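Side-chain contacts in pinoresinol-lariciresinol reductase (Thuja plicata, PDB 1QYD), which reduces the lignan pinoresinol to lariciresinol and then to secoisolariciresinol, taking the 4R-hydride from NADPH: residues G14-G17 against K18-N22; I193-D196 against E197-G201; I233-W236 against E237-E241; K301-M305 against D306-E310. One frame throughout, in Å; residues are numbered along the deposited sequence.

Interaction 1. Residues G14-G17 against K18-N22; sequences GYIG and KRIVN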
# COMPACT_ATOMS: atom_id res chain seq x y z
N GLY A 14 14.80 -13.67 -4.13
CA GLY A 14 13.51 -14.13 -3.64
C GLY A 14 13.21 -15.58 -3.99
O GLY A 14 14.04 -16.30 -4.54
N TYR A 15 11.97 -16.00 -3.67
CA TYR A 15 11.52 -17.39 -3.78
C TYR A 15 11.43 -17.89 -5.20
O TYR A 15 12.20 -18.80 -5.46
CB TYR A 15 10.16 -17.62 -3.10
CG TYR A 15 9.50 -16.38 -2.47
CD1 TYR A 15 8.78 -15.42 -3.22
CD2 TYR A 15 9.53 -16.27 -1.07
CE1 TYR A 15 8.08 -14.39 -2.57
CE2 TYR A 15 8.85 -15.23 -0.42
CZ TYR A 15 8.13 -14.31 -1.17
OH TYR A 15 7.41 -13.37 -0.46
N ILE A 16 10.57 -17.38 -6.12
CA ILE A 16 10.63 -17.87 -7.51
C ILE A 16 11.85 -17.34 -8.28
O ILE A 16 12.38 -18.02 -9.16
CB ILE A 16 9.29 -17.51 -8.21
CG1 ILE A 16 9.20 -18.16 -9.60
CG2 ILE A 16 9.19 -16.01 -8.38
CD1 ILE A 16 9.17 -19.72 -9.62
N GLY A 17 12.38 -16.15 -7.90
CA GLY A 17 13.53 -15.52 -8.53
C GLY A 17 14.75 -16.42 -8.62
O GLY A 17 15.39 -16.46 -9.66
N LYS A 18 15.08 -17.16 -7.55
CA LYS A 18 16.20 -18.10 -7.52
C LYS A 18 15.99 -19.23 -8.54
O LYS A 18 16.95 -19.88 -8.96
CB LYS A 18 16.34 -18.81 -6.20
CG LYS A 18 16.42 -18.16 -4.83
CD LYS A 18 15.75 -19.16 -3.83
CE LYS A 18 15.89 -18.56 -2.43
NZ LYS A 18 14.71 -18.80 -1.62
N ARG A 19 14.73 -19.53 -8.87
CA ARG A 19 14.38 -20.55 -9.84
C ARG A 19 14.59 -20.11 -11.26
O ARG A 19 15.05 -20.89 -12.09
CB ARG A 19 12.95 -20.92 -9.68
CG ARG A 19 12.86 -21.96 -8.59
CD ARG A 19 12.89 -21.50 -7.15
NE ARG A 19 12.83 -22.72 -6.39
CZ ARG A 19 12.52 -22.78 -5.10
NH1 ARG A 19 12.49 -23.99 -4.53
NH2 ARG A 19 12.28 -21.70 -4.35
N ILE A 20 14.20 -18.84 -11.48
CA ILE A 20 14.42 -18.10 -12.72
C ILE A 20 15.93 -17.97 -12.86
O ILE A 20 16.46 -18.47 -13.85
CB ILE A 20 13.73 -16.72 -12.59
CG1 ILE A 20 12.24 -16.88 -12.43
CG2 ILE A 20 13.96 -15.91 -13.84
CD1 ILE A 20 11.57 -15.64 -11.88
N VAL A 21 16.67 -17.38 -11.89
CA VAL A 21 18.13 -17.29 -11.89
C VAL A 21 18.85 -18.60 -12.21
O VAL A 21 19.63 -18.59 -13.16
CB VAL A 21 18.67 -16.78 -10.51
CG1 VAL A 21 20.18 -16.67 -10.56
CG2 VAL A 21 18.19 -15.39 -10.20
N ASN A 22 18.67 -19.74 -11.54
CA ASN A 22 19.43 -20.90 -11.95
C ASN A 22 18.98 -21.42 -13.31
O ASN A 22 19.75 -22.08 -14.00
CB ASN A 22 19.34 -22.05 -10.94
CG ASN A 22 20.66 -22.86 -10.94
OD1 ASN A 22 21.11 -23.45 -11.94
ND2 ASN A 22 21.35 -22.90 -9.80
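The carbonyls of Gly14, Ile16 and Gly17 receive the N-H groups of Lys18, Ile20 and Val21, so that the turn after strand 7-10 winds directly into helix 17-26. This is the glycine-rich Rossmann turn, and the residues from Gly14 to Gly17 are inferred to bind NADP(+), with Gly14 and Gly17 the last two glycines of a GxGxxG pattern. Ile16 O accepts twice, from Arg19 N at 2.8 Å and, more nearly in line, from Ile20 N.

Arg19 adds a side-chain bond. Its chain bends at CG (chi2 80°) and folds back over the turn, bringing NH2 to within 3.1 Å of Tyr15 O. The N-H points almost straight at the oxygen, which lies in the guanidinium plane, although the donor stands above the plane of the carbonyl. An alanine at this position would remove that donor and is likely to leave Tyr15 O without its side-chain mate and the helix start less firmly tied. The stem of Arg19 also packs on Glu197 and Asp198 of helix 197-207, where a long, flexible residue suits both tasks.

On the buried side of the turn the packing is apolar. Ile16 sends CG1 anti to its own N (chi1 -172°), where it meets Ile20 CD1 at 4.1 Å, while its CD1 rests on Arg19 CB. Both isoleucines are buried, Ile16 also meeting Val200 and Ile20 reaching Phe117. Ile20 CD1 also lies 3.9 Å from Gly17 CA.

Interaction 2. Residues I193-D196 against E197-G201; sequences IWVD and EDDVG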
# COMPACT_ATOMS: atom_id res chain seq x y z
N ILE A 193 -4.25 -25.46 -10.83
CA ILE A 193 -3.08 -25.86 -11.58
C ILE A 193 -1.95 -25.73 -10.60
O ILE A 193 -1.91 -24.81 -9.80
CB ILE A 193 -2.95 -24.94 -12.85
CG1 ILE A 193 -4.16 -25.18 -13.73
CG2 ILE A 193 -1.71 -25.24 -13.68
CD1 ILE A 193 -4.22 -24.28 -14.92
N TRP A 194 -1.02 -26.66 -10.60
CA TRP A 194 -0.03 -26.71 -9.56
C TRP A 194 1.31 -26.90 -10.27
O TRP A 194 1.37 -27.83 -11.09
CB TRP A 194 -0.41 -27.90 -8.65
CG TRP A 194 -1.85 -28.00 -8.10
CD1 TRP A 194 -2.90 -28.37 -8.91
CD2 TRP A 194 -2.26 -27.75 -6.83
NE1 TRP A 194 -3.98 -28.35 -8.19
CE2 TRP A 194 -3.64 -27.99 -6.94
CE3 TRP A 194 -1.74 -27.38 -5.59
CZ2 TRP A 194 -4.50 -27.86 -5.86
CZ3 TRP A 194 -2.60 -27.25 -4.49
CH2 TRP A 194 -3.96 -27.48 -4.62
N VAL A 195 2.36 -26.05 -10.07
CA VAL A 195 3.63 -26.16 -10.81
C VAL A 195 4.92 -26.09 -9.98
O VAL A 195 5.12 -25.26 -9.09
CB VAL A 195 3.72 -25.07 -11.93
CG1 VAL A 195 4.91 -25.33 -12.85
CG2 VAL A 195 2.52 -25.14 -12.87
N ASP A 196 5.85 -27.00 -10.26
CA ASP A 196 7.12 -27.05 -9.55
C ASP A 196 7.82 -25.75 -9.88
O ASP A 196 7.80 -25.28 -11.02
CB ASP A 196 7.94 -28.24 -10.03
CG ASP A 196 9.36 -28.40 -9.47
OD1 ASP A 196 9.64 -27.96 -8.35
OD2 ASP A 196 10.20 -28.98 -10.17
N GLU A 197 8.40 -25.18 -8.83
CA GLU A 197 9.11 -23.92 -8.94
C GLU A 197 10.23 -23.91 -9.97
O GLU A 197 10.52 -22.88 -10.59
CB GLU A 197 9.63 -23.56 -7.59
CG GLU A 197 8.51 -23.38 -6.58
CD GLU A 197 8.21 -24.58 -5.69
OE1 GLU A 197 8.44 -25.74 -6.04
OE2 GLU A 197 7.73 -24.33 -4.59
N ASP A 198 10.84 -25.07 -10.21
CA ASP A 198 11.81 -25.19 -11.26
C ASP A 198 11.11 -25.27 -12.61
O ASP A 198 11.69 -24.79 -13.57
CB ASP A 198 12.66 -26.43 -11.13
CG ASP A 198 13.58 -26.59 -9.93
OD1 ASP A 198 14.35 -27.56 -10.01
OD2 ASP A 198 13.54 -25.83 -8.95
N ASP A 199 9.91 -25.83 -12.80
CA ASP A 199 9.32 -25.83 -14.13
C ASP A 199 8.96 -24.41 -14.54
O ASP A 199 9.07 -24.13 -15.73
CB ASP A 199 8.07 -26.68 -14.18
CG ASP A 199 8.28 -28.17 -14.01
OD1 ASP A 199 7.32 -28.79 -13.55
OD2 ASP A 199 9.35 -28.69 -14.35
N VAL A 200 8.56 -23.54 -13.59
CA VAL A 200 8.27 -22.10 -13.81
C VAL A 200 9.50 -21.26 -14.26
O VAL A 200 9.41 -20.37 -15.10
CB VAL A 200 7.69 -21.51 -12.52
CG1 VAL A 200 7.40 -20.01 -12.67
CG2 VAL A 200 6.42 -22.25 -12.17
N GLY A 201 10.68 -21.53 -13.73
CA GLY A 201 11.90 -20.86 -14.10
C GLY A 201 12.27 -21.33 -15.47
O GLY A 201 12.50 -20.49 -16.32
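Asp196 O is gripped by two amides of the first helical turn: Val200 N at 3.2 Å, and Asp199 N at 2.8 Å through a weak, strongly bent bond. Strand 191-195 here turns into helix 197-207, the short axes of the two lying 85° apart, and Asp196 holds the N-cap position. Its CG is anti to the backbone N (chi1 176°), which carries the carboxylate forward beside the opening turn. OD1 comes 3.1 Å from Glu197 N, but the angle is too poor for a hydrogen bond. OD2 lies alongside Asp198 CB, and the two side chains run next to each other in one direction.

Next to the polar turn is an apolar contact. Val195 CG1 meets Val200 CG2 at 3.5 Å and also touches Asp199 CB, so the last residue of the strand closes against the helix. Branched, compact valines fit this buried corner, and Val200 continues on to Ile16 of the nucleotide-binding turn.

Four acidic residues follow one another here. The carboxylates of Asp196 and Glu197 meet crosswise, their planes 82° apart, with OD1 and OE1 only 3.4 Å from each other. Three of the acids have partners beyond the turn: Glu197 OE1 is hydrogen-bonded to Tyr308 OH, Asp199 OD1 to Val303 N, and Asp196 OD1 has a long, weak ion pair with Arg311. The helix N-terminus, with its amides directed at this end, probably offsets part of the mutual repulsion, while the close approach of OD1 and OE1 may raise the proton affinity of one of the two carboxylates.

Interaction 3. Residues I233-W236 against E237-E241; sequences IQIW and ERLSE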
# COMPACT_ATOMS: atom_id res chain seq x y z
N ILE A 233 -5.12 -33.98 -2.65
CA ILE A 233 -5.21 -34.65 -1.37
C ILE A 233 -5.12 -36.11 -1.67
O ILE A 233 -4.48 -36.82 -0.91
CB ILE A 233 -6.51 -34.41 -0.66
CG1 ILE A 233 -6.73 -32.92 -0.45
CG2 ILE A 233 -6.46 -35.15 0.66
CD1 ILE A 233 -7.88 -32.40 0.45
N GLN A 234 -5.71 -36.55 -2.79
CA GLN A 234 -5.71 -37.95 -3.19
C GLN A 234 -4.41 -38.57 -3.65
O GLN A 234 -4.27 -39.79 -3.52
CB GLN A 234 -6.71 -38.17 -4.27
CG GLN A 234 -8.10 -38.36 -3.69
CD GLN A 234 -9.15 -38.51 -4.77
OE1 GLN A 234 -10.26 -37.99 -4.65
NE2 GLN A 234 -8.83 -39.21 -5.86
N ILE A 235 -3.49 -37.75 -4.18
CA ILE A 235 -2.14 -38.20 -4.51
C ILE A 235 -1.38 -38.37 -3.20
O ILE A 235 -0.52 -39.23 -3.11
CB ILE A 235 -1.47 -37.15 -5.42
CG1 ILE A 235 -2.20 -37.09 -6.77
CG2 ILE A 235 0.01 -37.49 -5.61
CD1 ILE A 235 -1.98 -35.83 -7.64
N TRP A 236 -1.69 -37.56 -2.16
CA TRP A 236 -1.03 -37.72 -0.87
C TRP A 236 -1.50 -39.02 -0.25
O TRP A 236 -0.70 -39.85 0.17
CB TRP A 236 -1.35 -36.61 0.17
CG TRP A 236 -0.34 -36.66 1.35
CD1 TRP A 236 1.00 -36.86 1.12
CD2 TRP A 236 -0.60 -36.54 2.70
NE1 TRP A 236 1.59 -36.88 2.28
CE2 TRP A 236 0.68 -36.69 3.24
CE3 TRP A 236 -1.67 -36.35 3.55
CZ2 TRP A 236 0.92 -36.65 4.62
CZ3 TRP A 236 -1.44 -36.31 4.93
CH2 TRP A 236 -0.17 -36.46 5.48
N GLU A 237 -2.83 -39.20 -0.26
CA GLU A 237 -3.45 -40.39 0.26
C GLU A 237 -2.81 -41.58 -0.40
O GLU A 237 -2.19 -42.37 0.31
CB GLU A 237 -4.94 -40.36 -0.01
CG GLU A 237 -5.60 -39.64 1.14
CD GLU A 237 -7.05 -39.23 0.99
OE1 GLU A 237 -7.45 -38.44 1.83
OE2 GLU A 237 -7.77 -39.64 0.07
N ARG A 238 -2.81 -41.60 -1.74
CA ARG A 238 -2.19 -42.69 -2.48
C ARG A 238 -0.71 -42.91 -2.13
O ARG A 238 -0.22 -44.04 -2.22
CB ARG A 238 -2.32 -42.43 -3.99
CG ARG A 238 -1.76 -43.54 -4.86
CD ARG A 238 -1.43 -43.13 -6.30
NE ARG A 238 -0.12 -42.45 -6.47
CZ ARG A 238 1.08 -43.09 -6.47
NH1 ARG A 238 1.20 -44.43 -6.31
NH2 ARG A 238 2.19 -42.38 -6.70
N LEU A 239 -0.02 -41.86 -1.65
CA LEU A 239 1.42 -41.92 -1.43
C LEU A 239 1.87 -42.29 -0.04
O LEU A 239 2.72 -43.16 0.17
CB LEU A 239 2.02 -40.58 -1.82
CG LEU A 239 2.70 -40.37 -3.16
CD1 LEU A 239 1.77 -40.68 -4.29
CD2 LEU A 239 3.12 -38.92 -3.28
N SER A 240 1.28 -41.58 0.92
CA SER A 240 1.56 -41.80 2.33
C SER A 240 0.96 -43.14 2.79
O SER A 240 1.42 -43.80 3.73
CB SER A 240 0.99 -40.61 3.12
OG SER A 240 -0.42 -40.40 2.96
N GLU A 241 -0.07 -43.55 2.03
CA GLU A 241 -0.90 -44.72 2.23
C GLU A 241 -1.73 -44.49 3.47
O GLU A 241 -1.69 -45.24 4.44
CB GLU A 241 -0.06 -45.99 2.39
CG GLU A 241 0.79 -46.32 1.18
CD GLU A 241 1.62 -47.55 1.43
OE1 GLU A 241 1.28 -48.60 0.90
OE2 GLU A 241 2.61 -47.45 2.16
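Ser240 reaches back one turn to Trp236 within helix 229-241, a serine-to-backbone link of the i to i-4 kind. Its CB stands over the five-membered ring of Trp236, 4.0 Å from the centroid and 19° off the normal, a CH-pi contact. One bond further, OG is placed between the backbone N and the carbonyl carbon (chi1 58°), where it covers the same indole and gives a hydrogen bond to Trp236 O at 2.9 Å. That oxygen also accepts from Ser240 N, almost in line, and from Leu239 N, so three donors crowd round it. A small hydroxyl residue fits between ring and carbonyl. The indole itself is buried against Pro177, Leu244 and Val313.

Neighbouring positions follow the same spacing. Ile235 and Leu239 pack flank to flank, CG2 against CD1 at 3.9 Å, and both turn to Leu309 of helix 305-309. On another flank, Glu237 extends past Ile233 to a salt bridge between its OE1 and Lys246, a charge well placed on a partly exposed surface. Its aliphatic stem lies against the preceding turn, and OE1 itself is 3.6 Å from Ile233 CG2.

Interaction 4. Residues K301-M305 against D306-E310; sequences KYVTM and DSYLE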
# COMPACT_ATOMS: atom_id res chain seq x y z
N LYS A 301 10.39 -30.83 -19.62
CA LYS A 301 10.09 -31.79 -18.56
C LYS A 301 9.25 -31.31 -17.35
O LYS A 301 9.80 -30.73 -16.39
CB LYS A 301 11.46 -32.36 -18.09
CG LYS A 301 12.63 -31.40 -17.62
CD LYS A 301 13.77 -31.22 -18.65
CE LYS A 301 13.49 -30.20 -19.74
NZ LYS A 301 14.34 -30.36 -20.91
N TYR A 302 7.91 -31.51 -17.33
CA TYR A 302 7.20 -31.04 -16.15
C TYR A 302 6.92 -32.17 -15.18
O TYR A 302 6.64 -33.33 -15.51
CB TYR A 302 5.85 -30.33 -16.48
CG TYR A 302 4.77 -31.14 -17.15
CD1 TYR A 302 4.73 -31.18 -18.55
CD2 TYR A 302 3.84 -31.87 -16.39
CE1 TYR A 302 3.76 -31.96 -19.18
CE2 TYR A 302 2.88 -32.65 -17.02
CZ TYR A 302 2.84 -32.70 -18.43
OH TYR A 302 1.91 -33.49 -19.08
N VAL A 303 7.13 -31.73 -13.96
CA VAL A 303 6.90 -32.53 -12.78
C VAL A 303 5.42 -32.49 -12.43
O VAL A 303 4.74 -31.46 -12.42
CB VAL A 303 7.80 -31.95 -11.68
CG1 VAL A 303 7.43 -32.38 -10.29
CG2 VAL A 303 9.18 -32.48 -11.96
N THR A 304 4.96 -33.72 -12.20
CA THR A 304 3.58 -33.99 -11.82
C THR A 304 3.49 -33.89 -10.29
O THR A 304 4.52 -33.91 -9.60
CB THR A 304 3.20 -35.40 -12.36
OG1 THR A 304 3.93 -36.42 -11.68
CG2 THR A 304 3.55 -35.47 -13.83
N MET A 305 2.28 -33.73 -9.74
CA MET A 305 2.13 -33.63 -8.29
C MET A 305 2.34 -34.95 -7.54
O MET A 305 2.39 -35.03 -6.32
CB MET A 305 0.76 -33.06 -8.00
CG MET A 305 0.59 -31.76 -8.74
SD MET A 305 2.05 -30.75 -8.43
CE MET A 305 1.51 -30.27 -6.83
N ASP A 306 2.47 -36.03 -8.28
CA ASP A 306 2.78 -37.37 -7.85
C ASP A 306 4.26 -37.33 -7.63
O ASP A 306 4.74 -37.57 -6.53
CB ASP A 306 2.39 -38.35 -8.95
CG ASP A 306 0.87 -38.45 -9.20
OD1 ASP A 306 0.26 -37.51 -9.73
OD2 ASP A 306 0.29 -39.47 -8.82
N SER A 307 5.04 -36.96 -8.63
CA SER A 307 6.48 -36.89 -8.47
C SER A 307 6.96 -35.77 -7.54
O SER A 307 7.98 -35.93 -6.86
CB SER A 307 7.02 -36.80 -9.87
OG SER A 307 6.52 -37.92 -10.60
N TYR A 308 6.23 -34.65 -7.46
CA TYR A 308 6.51 -33.58 -6.51
C TYR A 308 6.14 -34.03 -5.09
O TYR A 308 6.93 -33.84 -4.17
CB TYR A 308 5.73 -32.33 -6.86
CG TYR A 308 6.20 -31.09 -6.10
CD1 TYR A 308 7.19 -30.30 -6.67
CD2 TYR A 308 5.68 -30.73 -4.85
CE1 TYR A 308 7.67 -29.17 -6.01
CE2 TYR A 308 6.16 -29.59 -4.19
CZ TYR A 308 7.16 -28.82 -4.78
OH TYR A 308 7.66 -27.69 -4.17
N LEU A 309 4.95 -34.62 -4.86
CA LEU A 309 4.60 -35.12 -3.54
C LEU A 309 5.40 -36.37 -3.12
O LEU A 309 5.65 -36.57 -1.94
CB LEU A 309 3.06 -35.35 -3.51
CG LEU A 309 2.24 -34.04 -3.34
CD1 LEU A 309 0.81 -34.26 -3.74
CD2 LEU A 309 2.20 -33.60 -1.89
N GLU A 310 5.96 -37.12 -4.09
CA GLU A 310 6.80 -38.31 -3.91
C GLU A 310 8.15 -37.96 -3.27
O GLU A 310 9.14 -38.67 -3.41
CB GLU A 310 6.99 -38.96 -5.31
CG GLU A 310 7.62 -40.34 -5.58
CD GLU A 310 7.47 -40.87 -7.02
OE1 GLU A 310 6.56 -41.68 -7.26
OE2 GLU A 310 8.24 -40.51 -7.92
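Hydrogen bonds cluster on Thr304. Its OG1, set between backbone N and carbonyl carbon (chi1 68°), accepts from Ser307 N at 3.3 Å along an almost straight line, and Ser307 OG gives it a second bond at 3.2 Å. Thr304 O accepts from Tyr308 N at 2.8 Å, and Leu309 N is bonded to Met305 O. Threonine serves here as the N-cap of helix 305-309: the hydroxyl takes up one of the first-turn amides, which lack the usual i-4 carbonyl within the helix. A valine in its place would remove OG1, and Ser307 N and the Ser307 hydroxyl would probably both lose this acceptor, leaving the helix start less well capped.

Apolar contacts flank the cap. Val303 CG1 comes in at the edge of the Tyr308 ring and touches Tyr308 CB at 3.8 Å, the two side chains crossing at about a right angle. Met305, bent at chi2 and chi3, lays its sulfur 4.3 Å from Tyr308 CB; this flexible, buried chain also packs on Ala161 and Ile235.

The ring of Tyr308 leads away from 301-305 toward helix 197-207, where Glu197 takes up its hydroxyl, and it makes a cation-pi contact with Arg311.

Overall arrangement
Three of the contacts lie at helix starts; interaction 3 lies along the later part of a helix. Interaction 2 is buried and forms a hub: it packs on interaction 1 through Ile16 and Val200, and meets interaction 4 through polar bonds from its acids. Interactions 1, 3 and 4 are partly buried, with several exposed residues in interaction 3. Interaction 1 belongs to the nucleotide-binding part of the fold. Interactions 3 and 4 join helices 229-241 and 305-309 by aliphatic packing. Interaction 3, some 29 Å from interaction 1 between centres, lies away from the annotated sites. A threonine hydroxyl makes a capping bond in interaction 4, whereas the N-cap aspartate of interaction 2 uses its carbonyl instead.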